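Local coordinates for protein taurocyamine kinase (Schistosoma mansoni, PDB 4WOD) that reversibly transfers phosphate from ATP to the guanidino group of taurocyamine, as a duplicated phosphagen kinase with two approximate repeats, at residues L657-R669 and A699-E711. The protein carries 4 engineered substitutions. Numbering follows the deposited sequence.
Sequences LDEICAKYMLQAR and AHEMAEGVAKMIE
Y664 and L666, at the turn that joins helix 658-663 to edge strand 666-669, pack against G705 of the C-terminal helix 695-715, which lies against the antiparallel sheet of the second phosphagen kinase catalytic domain. A Schellman motif with M665 at C′ (phi 56°) ends the short helix, L666 N bonding to C661 O. Both side chains set out toward helix 695-715. The Y664 ring brings CD1 obliquely to 3.8 Å from G705 CA. K708 crosses the outer part of this ring at about a right angle: its CB lies above one face, offset toward the rim, and its bent chain sets CG 3.2 Å from Y664 OH, a van der Waals contact, with CD beside it. L666 forks over the helix backbone, CD1 3.6 Å from G705 CA and CD2 against M702 CA. From one turn further along, M709 runs extended beyond CG (chi2 -170°, chi3 -176°) and meets L666 tip to tip, CE to CD1 at 3.6 Å, while its CG passes I660 CD1. Its CE also reaches C661 SG at 3.4 Å. Near M665, E701 is salt-bridged to R689, and a water donates to its OE1 at 2.8 Å. A second water bridges the polar margin, donating to Y664 O and to E701 O, 3.0 Å away.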
# COMPACT_ATOMS: atom_id res chain seq x y z
N LEU A 657 18.06 34.13 -8.17
CA LEU A 657 16.91 33.41 -8.73
C LEU A 657 15.86 33.18 -7.65
O LEU A 657 14.70 33.58 -7.80
CB LEU A 657 17.35 32.08 -9.33
CG LEU A 657 16.32 30.94 -9.33
CD1 LEU A 657 15.28 31.13 -10.42
CD2 LEU A 657 16.99 29.58 -9.45
N ASP A 658 16.27 32.54 -6.56
CA ASP A 658 15.39 32.25 -5.45
C ASP A 658 15.03 33.52 -4.68
O ASP A 658 14.24 33.48 -3.73
CB ASP A 658 16.03 31.23 -4.51
CG ASP A 658 15.99 29.82 -5.08
OD1 ASP A 658 15.21 29.58 -6.03
OD2 ASP A 658 16.75 28.95 -4.58
N GLU A 659 15.60 34.65 -5.10
CA GLU A 659 15.27 35.94 -4.51
C GLU A 659 14.21 36.66 -5.33
O GLU A 659 13.37 37.36 -4.77
CB GLU A 659 16.53 36.81 -4.38
CG GLU A 659 16.25 38.32 -4.34
CD GLU A 659 17.03 39.04 -3.26
OE1 GLU A 659 18.28 38.98 -3.29
OE2 GLU A 659 16.40 39.66 -2.38
N ILE A 660 14.23 36.49 -6.66
CA ILE A 660 13.12 36.99 -7.46
C ILE A 660 11.86 36.28 -7.01
O ILE A 660 10.84 36.92 -6.73
CB ILE A 660 13.27 36.75 -8.98
CG1 ILE A 660 14.68 36.98 -9.47
CG2 ILE A 660 12.32 37.64 -9.76
CD1 ILE A 660 15.00 36.15 -10.70
N CYS A 661 11.94 34.96 -6.96
CA CYS A 661 10.82 34.11 -6.57
C CYS A 661 10.25 34.58 -5.25
O CYS A 661 9.03 34.63 -5.07
CB CYS A 661 11.24 32.65 -6.48
SG CYS A 661 11.50 31.85 -8.07
N ALA A 662 11.14 34.94 -4.33
CA ALA A 662 10.74 35.44 -3.02
C ALA A 662 10.00 36.77 -3.12
O ALA A 662 8.88 36.91 -2.63
CB ALA A 662 11.95 35.59 -2.12
N LYS A 663 10.62 37.75 -3.77
CA LYS A 663 10.07 39.11 -3.78
C LYS A 663 8.94 39.27 -4.78
O LYS A 663 8.12 40.19 -4.66
CB LYS A 663 11.19 40.13 -4.06
CG LYS A 663 12.34 40.06 -3.06
CD LYS A 663 13.58 40.77 -3.57
CE LYS A 663 13.33 42.26 -3.77
NZ LYS A 663 14.51 42.95 -4.37
N TYR A 664 8.87 38.38 -5.76
CA TYR A 664 7.75 38.39 -6.70
C TYR A 664 6.75 37.28 -6.36
O TYR A 664 5.80 37.04 -7.11
CB TYR A 664 8.26 38.26 -8.13
CG TYR A 664 8.87 39.54 -8.66
CD1 TYR A 664 8.12 40.41 -9.45
CD2 TYR A 664 10.17 39.90 -8.35
CE1 TYR A 664 8.66 41.59 -9.93
CE2 TYR A 664 10.73 41.08 -8.83
CZ TYR A 664 9.96 41.92 -9.61
OH TYR A 664 10.50 43.10 -10.08
N MET A 665 6.97 36.62 -5.22
CA MET A 665 6.04 35.65 -4.65
C MET A 665 5.72 34.54 -5.65
O MET A 665 4.55 34.22 -5.93
CB MET A 665 4.77 36.36 -4.16
CG MET A 665 5.06 37.29 -2.97
SD MET A 665 3.69 38.34 -2.43
CE MET A 665 3.57 39.50 -3.80
N LEU A 666 6.79 33.97 -6.19
CA LEU A 666 6.72 32.88 -7.14
C LEU A 666 7.32 31.63 -6.53
O LEU A 666 8.15 31.70 -5.62
CB LEU A 666 7.47 33.22 -8.42
CG LEU A 666 6.98 34.40 -9.25
CD1 LEU A 666 8.01 34.70 -10.33
CD2 LEU A 666 5.63 34.06 -9.85
N GLN A 667 6.90 30.48 -7.05
CA GLN A 667 7.49 29.21 -6.66
C GLN A 667 8.18 28.63 -7.88
O GLN A 667 7.69 28.78 -9.00
CB GLN A 667 6.43 28.25 -6.13
CG GLN A 667 6.90 26.80 -6.07
CD GLN A 667 5.76 25.81 -6.09
OE1 GLN A 667 5.13 25.55 -5.06
NE2 GLN A 667 5.48 25.25 -7.27
N ALA A 668 9.34 28.00 -7.67
CA ALA A 668 10.09 27.39 -8.77
C ALA A 668 10.36 25.92 -8.48
O ALA A 668 10.69 25.56 -7.35
CB ALA A 668 11.38 28.13 -9.00
N ARG A 669 10.22 25.07 -9.49
CA ARG A 669 10.56 23.65 -9.36
C ARG A 669 11.23 23.13 -10.64
O ARG A 669 10.76 23.37 -11.75
CB ARG A 669 9.31 22.82 -9.01
CG ARG A 669 8.24 22.80 -10.09
CD ARG A 669 7.02 21.96 -9.73
NE ARG A 669 6.02 21.98 -10.80
CZ ARG A 669 6.00 21.13 -11.84
NH1 ARG A 669 6.94 20.19 -11.94
NH2 ARG A 669 5.06 21.24 -12.77
N ALA A 699 -2.93 35.87 -11.60
CA ALA A 699 -2.36 35.63 -12.91
C ALA A 699 -1.37 36.75 -13.29
O ALA A 699 -0.37 36.50 -13.95
CB ALA A 699 -3.46 35.50 -13.96
N HIS A 700 -1.65 37.98 -12.85
CA HIS A 700 -0.77 39.10 -13.18
C HIS A 700 0.54 39.02 -12.39
O HIS A 700 1.60 39.36 -12.93
CB HIS A 700 -1.45 40.43 -12.91
CG HIS A 700 -0.72 41.60 -13.50
ND1 HIS A 700 -0.62 42.82 -12.86
CD2 HIS A 700 -0.07 41.74 -14.68
CE1 HIS A 700 0.06 43.66 -13.62
NE2 HIS A 700 0.41 43.03 -14.72
N GLU A 701 0.47 38.57 -11.14
CA GLU A 701 1.68 38.38 -10.35
C GLU A 701 2.61 37.39 -11.05
O GLU A 701 3.81 37.66 -11.17
CB GLU A 701 1.35 37.91 -8.93
CG GLU A 701 0.88 39.04 -8.04
CD GLU A 701 0.88 38.69 -6.56
OE1 GLU A 701 1.56 37.72 -6.16
OE2 GLU A 701 0.19 39.40 -5.80
N MET A 702 2.07 36.27 -11.53
CA MET A 702 2.91 35.30 -12.23
C MET A 702 3.54 35.97 -13.44
O MET A 702 4.76 35.92 -13.61
CB MET A 702 2.12 34.06 -12.65
CG MET A 702 2.99 32.98 -13.28
SD MET A 702 3.16 33.20 -15.07
CE MET A 702 1.65 32.46 -15.67
N ALA A 703 2.71 36.60 -14.27
CA ALA A 703 3.19 37.27 -15.48
C ALA A 703 4.29 38.31 -15.19
O ALA A 703 5.36 38.28 -15.81
CB ALA A 703 2.02 37.93 -16.21
N GLU A 704 4.05 39.21 -14.25
CA GLU A 704 5.04 40.21 -13.87
C GLU A 704 6.33 39.56 -13.39
O GLU A 704 7.42 40.00 -13.75
CB GLU A 704 4.49 41.14 -12.79
CG GLU A 704 3.49 42.16 -13.29
CD GLU A 704 3.15 43.20 -12.25
OE1 GLU A 704 2.04 43.12 -11.67
OE2 GLU A 704 3.98 44.09 -12.00
N GLY A 705 6.20 38.50 -12.59
CA GLY A 705 7.35 37.76 -12.10
C GLY A 705 8.13 37.05 -13.19
O GLY A 705 9.36 36.99 -13.16
N VAL A 706 7.41 36.51 -14.17
CA VAL A 706 8.04 35.77 -15.25
C VAL A 706 8.67 36.75 -16.24
O VAL A 706 9.76 36.50 -16.76
CB VAL A 706 7.03 34.84 -15.96
CG1 VAL A 706 7.59 34.30 -17.29
CG2 VAL A 706 6.63 33.68 -15.03
N ALA A 707 8.00 37.88 -16.46
CA ALA A 707 8.53 38.94 -17.33
C ALA A 707 9.85 39.49 -16.78
O ALA A 707 10.77 39.78 -17.54
CB ALA A 707 7.52 40.06 -17.48
N LYS A 708 9.91 39.63 -15.46
CA LYS A 708 11.15 40.01 -14.80
C LYS A 708 12.25 39.00 -15.04
O LYS A 708 13.34 39.36 -15.47
CB LYS A 708 10.93 40.18 -13.29
CG LYS A 708 11.18 41.60 -12.83
CD LYS A 708 12.63 41.78 -12.36
CE LYS A 708 13.34 42.84 -13.21
NZ LYS A 708 12.59 44.14 -13.17
N MET A 709 11.96 37.74 -14.73
CA MET A 709 12.90 36.64 -14.96
C MET A 709 13.47 36.63 -16.37
O MET A 709 14.68 36.51 -16.56
CB MET A 709 12.23 35.30 -14.67
CG MET A 709 12.03 35.01 -13.21
SD MET A 709 11.53 33.31 -12.92
CE MET A 709 11.27 33.37 -11.15
N ILE A 710 12.59 36.75 -17.36
CA ILE A 710 13.00 36.70 -18.76
C ILE A 710 13.91 37.88 -19.07
O ILE A 710 14.96 37.70 -19.69
CB ILE A 710 11.78 36.71 -19.71
CG1 ILE A 710 11.04 35.37 -19.62
CG2 ILE A 710 12.23 36.96 -21.14
CD1 ILE A 710 9.86 35.25 -20.57
N GLU A 711 13.54 39.07 -18.63
CA GLU A 711 14.38 40.23 -18.91
C GLU A 711 15.68 40.18 -18.09
O GLU A 711 16.69 40.75 -18.49
CB GLU A 711 13.63 41.53 -18.66
CG GLU A 711 13.18 42.17 -19.96
CD GLU A 711 14.33 42.83 -20.68
OE1 GLU A 711 15.46 42.83 -20.13
OE2 GLU A 711 14.13 43.31 -21.81
O HOH W 1 5.02 39.16 -8.83
O HOH W 2 2.22 34.95 -6.11